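Side-chain contacts in L-iditol 2-dehydrogenase (Clostridium scindens, PDB 4OH1), which probably oxidises L-iditol and related sugar alcohols at carbon 2 with NAD+, as a zinc-dependent member of the medium-chain alcohol dehydrogenase family: residues D147-L150 and K151-A154; L155-P158 and L159-L163; I309-I312 and P313-D316; L327-Y330 and K331-F334. All coordinates share one frame; numbering follows the deposited sequence.

Contact 1 (D147-L150 and K151-A154); sequences DADL and KDYA
The carbonyl oxygen of Asp-149 is approached by three groups from the first turn of helix 150-153. Asp-152 N reaches Asp-149 O at 3.2 Å and Tyr-153 N reaches it at 3.4 Å; both bonds are weak, the second the straighter. The third visitor is the tyrosine ring, whose CD1 comes edge-on to within 3.2 Å of Asp-149 O, with the oxygen close to the ring plane. This is a helix N-cap. Asp-149 is the cap residue, and its OD1 takes the amide hydrogen of Lys-151 at N-OD1 2.9 Å. With CG anti to the backbone N (chi1 175°), the carboxylate swings forward beside the helix start. The amide meets OD1 on the anti side and 32° out of the carboxylate plane. OD1 also lies alongside Lys-151 CB, the two side chains running the same way, but the extended lysine carries NZ off to a salt bridge with Glu-324. The other oxygen, Asp-149 OD2, stands 4.1 Å from Asp-152 OD2, the two carboxylates turned 24° apart. These like charges probably disfavour each other, whereas the helix start would tend to stabilise the capping one. The next carbonyl, Leu-150 O, accepts from Ala-154 N at 3.1 Å and from Ser-77 OG as well. Leu-150 and Ala-154 pack their side chains on Tyr-42 of strand 35-44, which seats the short helix against the sheet of the catalytic domain. Beside Asp-149 O the tyrosine ring also meets Ala-148, whose methyl CB lies obliquely 3.5 Å from Tyr-153 CE1.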
# COMPACT_ATOMS: atom_id res chain seq x y z
N ASP A 147 19.36 -27.88 -11.14
CA ASP A 147 19.79 -28.69 -10.01
C ASP A 147 18.76 -28.78 -8.88
O ASP A 147 19.08 -29.13 -7.77
CB ASP A 147 21.10 -28.08 -9.47
CG ASP A 147 20.92 -26.64 -8.92
OD1 ASP A 147 19.96 -25.93 -9.31
OD2 ASP A 147 21.75 -26.21 -8.07
N ALA A 148 17.51 -28.50 -9.13
CA ALA A 148 16.50 -28.55 -8.07
C ALA A 148 16.22 -29.92 -7.58
O ALA A 148 16.06 -30.84 -8.38
CB ALA A 148 15.21 -28.01 -8.58
N ASP A 149 16.07 -30.05 -6.26
CA ASP A 149 15.56 -31.27 -5.64
C ASP A 149 14.04 -31.26 -5.82
O ASP A 149 13.32 -30.48 -5.18
CB ASP A 149 15.91 -31.28 -4.16
CG ASP A 149 15.31 -32.46 -3.41
OD1 ASP A 149 14.40 -33.13 -3.93
OD2 ASP A 149 15.75 -32.73 -2.27
N LEU A 150 13.56 -32.12 -6.70
CA LEU A 150 12.16 -32.14 -7.06
C LEU A 150 11.18 -32.40 -5.91
O LEU A 150 10.01 -32.06 -5.98
CB LEU A 150 11.97 -33.21 -8.14
CG LEU A 150 12.56 -32.76 -9.46
CD1 LEU A 150 12.61 -33.92 -10.43
CD2 LEU A 150 11.75 -31.65 -10.08
N LYS A 151 11.64 -33.07 -4.87
CA LYS A 151 10.81 -33.39 -3.76
C LYS A 151 10.32 -32.12 -3.09
O LYS A 151 9.18 -31.99 -2.75
CB LYS A 151 11.63 -34.20 -2.76
CG LYS A 151 10.91 -34.56 -1.50
CD LYS A 151 11.85 -35.40 -0.64
CE LYS A 151 11.23 -35.69 0.67
NZ LYS A 151 11.89 -36.84 1.33
N ASP A 152 11.23 -31.19 -2.88
CA ASP A 152 10.87 -29.95 -2.22
C ASP A 152 10.03 -29.06 -3.07
O ASP A 152 9.14 -28.38 -2.54
CB ASP A 152 12.10 -29.20 -1.83
CG ASP A 152 12.86 -29.86 -0.66
OD1 ASP A 152 12.34 -30.75 0.06
OD2 ASP A 152 14.01 -29.47 -0.50
N TYR A 153 10.29 -29.05 -4.37
CA TYR A 153 9.50 -28.18 -5.29
C TYR A 153 8.11 -28.68 -5.54
O TYR A 153 7.28 -27.96 -6.05
CB TYR A 153 10.25 -27.92 -6.61
CG TYR A 153 11.44 -26.97 -6.44
CD1 TYR A 153 12.63 -27.42 -5.95
CD2 TYR A 153 11.34 -25.63 -6.78
CE1 TYR A 153 13.69 -26.55 -5.76
CE2 TYR A 153 12.40 -24.78 -6.64
CZ TYR A 153 13.57 -25.24 -6.12
OH TYR A 153 14.62 -24.39 -5.95
N ALA A 154 7.83 -29.93 -5.20
CA ALA A 154 6.47 -30.39 -5.18
C ALA A 154 5.60 -29.53 -4.23
O ALA A 154 4.38 -29.53 -4.33
CB ALA A 154 6.42 -31.82 -4.71

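Contact 2 (L155-P158 and L159-L163); sequences LVEP and LTVAL. With ZN (zinc ion), chain B.
Glu-157 and Val-161, one turn apart on helix 156-168, meet beside the zinc ion that, as in other medium-chain zinc dehydrogenases, probably marks the active site. Glu-157 OE1 binds the metal at 2.1 Å, while OE2 stays back at 3.3 Å, so the carboxylate is monodentate. Waters 1 and 2 each sit 2.4 Å from the zinc, and water 1 also donates to Glu-157 OE2, in a bond modelled so short that its length is doubtful. His-74, through NE2, and Glu-75, through OE2, share the ion, with Cys-46, found here as cysteinesulfonic acid, as a further ligand. Beside the unligated oxygen, Val-161 CG2 packs 3.6 Å from Glu-157 OE2, the two side chains slanting across one another. The glutamate leaves its backbone with CG anti to N, and the bend at chi2 (-82°) lets OE1 reach the zinc while OE2 comes beside Val-161 CG2.

Further out, the helix itself holds this residue. Glu-157 O accepts from Thr-160 OG1 at 2.5 Å, a length to be read with caution, in the carbonyl plane and on a lone pair, besides a weak bond from Val-161 N at 3.4 Å. Leu-159 N to Leu-155 O begins the regular ladder, nearly straight at 165°, and Ala-162 N to Pro-158 O carries it on. Phe-305 and Ser-308 of helix 305-311 pack on the Thr-160 side chain, whose methyl CG2 rests 3.3 Å from Val-156 O.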
# COMPACT_ATOMS: atom_id res chain seq x y z
N LEU A 155 6.22 -28.86 -3.28
CA LEU A 155 5.46 -28.01 -2.34
C LEU A 155 5.33 -26.60 -2.81
O LEU A 155 4.87 -25.78 -2.04
CB LEU A 155 6.05 -28.03 -0.92
CG LEU A 155 5.44 -29.23 -0.17
CD1 LEU A 155 5.60 -30.57 -0.89
CD2 LEU A 155 6.17 -29.28 1.13
N VAL A 156 5.68 -26.29 -4.06
CA VAL A 156 5.50 -24.94 -4.56
C VAL A 156 4.10 -24.40 -4.44
O VAL A 156 3.91 -23.19 -4.08
CB VAL A 156 6.01 -24.74 -6.00
CG1 VAL A 156 5.52 -23.46 -6.60
CG2 VAL A 156 7.54 -24.72 -6.01
N GLU A 157 3.09 -25.22 -4.71
CA GLU A 157 1.72 -24.69 -4.74
C GLU A 157 1.24 -24.38 -3.32
O GLU A 157 0.67 -23.33 -3.08
CB GLU A 157 0.73 -25.60 -5.47
CG GLU A 157 -0.74 -25.02 -5.57
CD GLU A 157 -1.56 -25.27 -4.32
OE1 GLU A 157 -1.19 -26.20 -3.57
OE2 GLU A 157 -2.52 -24.51 -4.02
N PRO A 158 1.44 -25.29 -2.39
CA PRO A 158 0.98 -24.89 -1.07
C PRO A 158 1.76 -23.69 -0.49
O PRO A 158 1.17 -22.88 0.22
CB PRO A 158 1.15 -26.13 -0.22
CG PRO A 158 1.97 -27.03 -0.96
CD PRO A 158 1.78 -26.70 -2.42
N LEU A 159 3.05 -23.55 -0.82
CA LEU A 159 3.80 -22.34 -0.46
C LEU A 159 3.16 -21.09 -1.02
O LEU A 159 3.13 -20.07 -0.33
CB LEU A 159 5.26 -22.43 -0.83
CG LEU A 159 6.21 -21.40 -0.22
CD1 LEU A 159 6.29 -21.57 1.36
CD2 LEU A 159 7.55 -21.61 -0.80
N THR A 160 2.61 -21.13 -2.24
CA THR A 160 1.88 -19.97 -2.71
C THR A 160 0.68 -19.57 -1.84
O THR A 160 0.32 -18.40 -1.77
CB THR A 160 1.34 -20.10 -4.15
OG1 THR A 160 0.31 -21.12 -4.20
CG2 THR A 160 2.46 -20.44 -5.16
N VAL A 161 -0.03 -20.56 -1.32
CA VAL A 161 -1.12 -20.30 -0.43
C VAL A 161 -0.63 -19.69 0.89
O VAL A 161 -1.18 -18.76 1.42
CB VAL A 161 -1.89 -21.61 -0.13
CG1 VAL A 161 -2.95 -21.34 0.92
CG2 VAL A 161 -2.59 -22.12 -1.38
N ALA A 162 0.45 -20.24 1.41
CA ALA A 162 1.03 -19.71 2.59
C ALA A 162 1.57 -18.30 2.37
O ALA A 162 1.36 -17.42 3.24
CB ALA A 162 2.10 -20.64 3.06
N LEU A 163 2.23 -18.05 1.23
CA LEU A 163 2.72 -16.72 0.92
C LEU A 163 1.59 -15.73 0.81
O LEU A 163 1.73 -14.61 1.31
CB LEU A 163 3.53 -16.69 -0.39
CG LEU A 163 4.94 -17.24 -0.28
CD1 LEU A 163 5.44 -17.67 -1.62
CD2 LEU A 163 5.88 -16.22 0.25
ZN ZN B . -2.40 -27.32 -2.28
O HOH W 1 -4.11 -25.68 -2.57
O HOH W 2 -2.40 -25.98 -0.30

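Contact 3 (I309-I312 and P313-D316); sequences IRMI and PRMD
The side chains of Met-311 and Arg-314 cross at about a right angle where helix 305-311 runs out through a 3-10 turn. Met-311 is modelled as selenomethionine, and its chain, bent at chi2 and chi3, folds back so that the terminal CE lies 3.9 Å from Arg-314 CB. The same CB is 3.3 Å from the carbonyl oxygen of Met-311. That oxygen accepts from Arg-314 N at 2.6 Å, with the donor 47° above the carbonyl plane. One residue later the pattern repeats: Met-315 N gives its hydrogen to Ile-312 O at 3.0 Å, again from above the plane. These two i to i+3 bonds tighten the chain before it leaves the helix.

Ile-312 and Pro-313 are likewise set roughly perpendicular. The peptide link itself holds Pro-313 CD close to Ile-312 CB, at 3.5 Å. Pro-313 CD also sits 3.3 Å from Arg-310 O.

Lacking an N-H, Pro-313 cannot give Ile-309 O the bond the next helical turn would supply; Ile-309 O instead takes a weak one from Ile-312 N. Both arginines point their charged ends off the turn into the assembly: Arg-314 NH2 pairs with Asp-220 of the second subunit, while Arg-310 NE bonds to Gly-174 O of the second subunit and NH1 pairs with Glu-114 of the third subunit. The turn thus packs Ile-312 within its own chain while its two arginines tie it to neighbouring subunits by ionic and hydrogen bonds.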
# COMPACT_ATOMS: atom_id res chain seq x y z
N ILE A 309 8.65 -20.21 -6.13
CA ILE A 309 9.81 -20.93 -6.64
C ILE A 309 11.09 -20.31 -6.14
O ILE A 309 12.00 -21.03 -5.71
CB ILE A 309 9.74 -20.98 -8.15
CG1 ILE A 309 8.61 -21.92 -8.58
CG2 ILE A 309 11.04 -21.41 -8.71
CD1 ILE A 309 8.24 -21.85 -10.03
N ARG A 310 11.15 -18.96 -6.10
CA ARG A 310 12.37 -18.29 -5.55
C ARG A 310 12.60 -18.51 -4.06
O ARG A 310 13.74 -18.50 -3.61
CB ARG A 310 12.38 -16.83 -5.86
CG ARG A 310 12.57 -16.56 -7.32
CD ARG A 310 12.85 -15.09 -7.56
NE ARG A 310 11.72 -14.24 -7.23
CZ ARG A 310 10.71 -14.01 -8.06
NH1 ARG A 310 10.72 -14.57 -9.26
NH2 ARG A 310 9.70 -13.22 -7.72
N MSE A 311 11.53 -18.74 -3.31
CA MSE A 311 11.59 -18.96 -1.85
C MSE A 311 12.01 -20.37 -1.43
O MSE A 311 12.52 -20.61 -0.31
CB MSE A 311 10.24 -18.71 -1.25
CG MSE A 311 9.83 -17.26 -1.28
SE MSE A 311 11.07 -16.09 -0.26
CE MSE A 311 11.05 -16.81 1.57
N ILE A 312 11.77 -21.32 -2.29
CA ILE A 312 12.06 -22.71 -1.94
C ILE A 312 13.43 -22.84 -1.33
O ILE A 312 13.52 -23.42 -0.26
CB ILE A 312 11.88 -23.69 -3.10
CG1 ILE A 312 10.43 -23.73 -3.60
CG2 ILE A 312 12.34 -25.07 -2.72
CD1 ILE A 312 9.46 -24.37 -2.67
N PRO A 313 14.50 -22.32 -1.95
CA PRO A 313 15.81 -22.50 -1.26
C PRO A 313 15.92 -21.82 0.13
O PRO A 313 16.88 -22.08 0.85
CB PRO A 313 16.85 -21.90 -2.22
CG PRO A 313 16.10 -21.71 -3.52
CD PRO A 313 14.64 -21.61 -3.22
N ARG A 314 15.01 -20.92 0.47
CA ARG A 314 15.01 -20.30 1.79
C ARG A 314 14.22 -21.10 2.82
O ARG A 314 14.23 -20.75 3.97
CB ARG A 314 14.38 -18.89 1.75
CG ARG A 314 15.21 -17.82 0.98
CD ARG A 314 16.73 -17.75 1.32
NE ARG A 314 17.26 -16.40 1.02
CZ ARG A 314 18.50 -16.09 0.65
NH1 ARG A 314 19.41 -17.02 0.44
NH2 ARG A 314 18.87 -14.81 0.50
N MSE A 315 13.48 -22.10 2.41
CA MSE A 315 12.62 -22.83 3.30
C MSE A 315 13.37 -24.07 3.70
O MSE A 315 14.28 -24.46 3.00
CB MSE A 315 11.37 -23.32 2.61
CG MSE A 315 10.56 -22.32 1.90
SE MSE A 315 9.90 -21.04 3.21
CE MSE A 315 8.57 -22.19 4.04
N ASP A 316 12.98 -24.71 4.77
CA ASP A 316 13.59 -26.02 5.14
C ASP A 316 12.48 -27.03 5.24
O ASP A 316 11.71 -27.05 6.23
CB ASP A 316 14.27 -25.90 6.46
CG ASP A 316 14.90 -27.22 6.93
OD1 ASP A 316 14.69 -28.26 6.30
OD2 ASP A 316 15.59 -27.20 7.94

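Contact 4 (L327-Y330 and K331-F334); sequences LTNY and KQAF
Helix 330-338 starts here, just after strand 321-326 of the catalytic domain, with Asn-329 as the N-cap and Tyr-330 and Lys-331 opening the first turn. The lysine lies alongside the tyrosine and lays its CG over one ring face, a CH-pi contact of 3.9 Å to the centroid of Tyr-330 and 22° off the ring normal. Chi1 of 75° puts Tyr-330 CG between backbone N and carbonyl carbon, so the ring stands against Lys-331 N. The lysine then bends at chi3 and chi4 to bring NZ 3.3 Å from Tyr-330 OH, a weak hydrogen bond; the hydroxyl also accepts from Met-23 N. At the ring edge, Phe-334 CD2 lies 4.3 Å from Tyr-330 CD2.

The Asn-329 side chain makes no capping bond. Instead Asn-329 runs beside Gln-332, its CB 3.4 Å from Gln-332 OE1, with the amide planes 51° apart. Water 3 fills the capping role in part, accepting from Lys-331 N at 2.8 Å while donating to Thr-328 O at 2.9 Å. The first-turn amide of Lys-331 is therefore satisfied by solvent rather than by the asparagine, and the lysine's aliphatic stem shields one face of the tyrosine.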
# COMPACT_ATOMS: atom_id res chain seq x y z
N LEU A 327 4.61 -44.29 -5.61
CA LEU A 327 3.28 -44.47 -6.16
C LEU A 327 2.81 -45.90 -5.96
O LEU A 327 1.67 -46.15 -5.65
CB LEU A 327 3.24 -44.07 -7.61
CG LEU A 327 1.92 -44.24 -8.32
CD1 LEU A 327 0.76 -43.62 -7.51
CD2 LEU A 327 1.96 -43.62 -9.74
N THR A 328 3.71 -46.85 -6.10
CA THR A 328 3.34 -48.24 -5.91
C THR A 328 2.70 -48.44 -4.56
O THR A 328 1.75 -49.21 -4.42
CB THR A 328 4.58 -49.15 -6.02
OG1 THR A 328 5.19 -48.94 -7.29
CG2 THR A 328 4.23 -50.59 -5.91
N ASN A 329 3.22 -47.76 -3.54
CA ASN A 329 2.70 -47.90 -2.17
C ASN A 329 1.74 -46.82 -1.78
O ASN A 329 1.69 -46.45 -0.61
CB ASN A 329 3.86 -47.90 -1.19
CG ASN A 329 4.74 -49.10 -1.36
OD1 ASN A 329 4.29 -50.08 -1.89
ND2 ASN A 329 5.98 -49.02 -0.94
N TYR A 330 0.98 -46.30 -2.75
CA TYR A 330 0.07 -45.22 -2.49
C TYR A 330 -0.93 -45.55 -1.41
O TYR A 330 -1.41 -44.65 -0.72
CB TYR A 330 -0.72 -44.81 -3.75
CG TYR A 330 -1.84 -45.74 -4.16
CD1 TYR A 330 -1.57 -46.87 -4.93
CD2 TYR A 330 -3.15 -45.49 -3.80
CE1 TYR A 330 -2.57 -47.75 -5.32
CE2 TYR A 330 -4.16 -46.35 -4.21
CZ TYR A 330 -3.85 -47.48 -4.98
OH TYR A 330 -4.83 -48.33 -5.37
N LYS A 331 -1.28 -46.81 -1.28
CA LYS A 331 -2.25 -47.15 -0.28
C LYS A 331 -1.75 -46.77 1.10
O LYS A 331 -2.53 -46.24 1.87
CB LYS A 331 -2.71 -48.62 -0.40
CG LYS A 331 -3.84 -48.74 -1.45
CD LYS A 331 -4.71 -49.93 -1.21
CE LYS A 331 -4.54 -51.13 -2.20
NZ LYS A 331 -5.38 -50.91 -3.43
N GLN A 332 -0.48 -46.98 1.41
CA GLN A 332 0.04 -46.57 2.73
C GLN A 332 0.07 -45.06 2.87
O GLN A 332 -0.10 -44.55 3.97
CB GLN A 332 1.44 -47.08 2.97
CG GLN A 332 1.49 -48.53 3.38
CD GLN A 332 2.70 -49.22 2.79
OE1 GLN A 332 2.72 -49.54 1.59
NE2 GLN A 332 3.73 -49.43 3.62
N ALA A 333 0.31 -44.36 1.77
CA ALA A 333 0.36 -42.92 1.83
C ALA A 333 -0.96 -42.37 2.24
O ALA A 333 -1.04 -41.42 3.02
CB ALA A 333 0.76 -42.33 0.49
N PHE A 334 -2.01 -42.92 1.67
CA PHE A 334 -3.33 -42.44 2.03
C PHE A 334 -3.73 -42.91 3.46
O PHE A 334 -4.39 -42.17 4.18
CB PHE A 334 -4.34 -42.72 0.91
CG PHE A 334 -4.19 -41.75 -0.21
CD1 PHE A 334 -4.79 -40.51 -0.13
CD2 PHE A 334 -3.37 -42.01 -1.25
CE1 PHE A 334 -4.61 -39.57 -1.09
CE2 PHE A 334 -3.16 -41.07 -2.24
CZ PHE A 334 -3.78 -39.84 -2.16
O HOH W 3 -0.41 -49.23 -2.47

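Contacts 1 and 2 adjoin in the chain, their centres 14 Å apart, and contact 3 packs against both at about 10 Å. From contact 1, Tyr-153 CZ meets Ile-312 CG2 at 3.6 Å; from contact 2, Leu-159 CD1 meets Met-315 CE at 3.6 Å and Val-156 also leans on Ile-309 and Ile-312. Ile-312 thus touches both helical stretches. Contact 2 alone of the four supplies a zinc ligand, while the Ala-154 side chain of contact 1 stays about 10 Å from the metal. Contact 4 stands apart, its centre 20 to 27 Å from the others, yet its Phe-334 side chain is about 13 Å from the zinc.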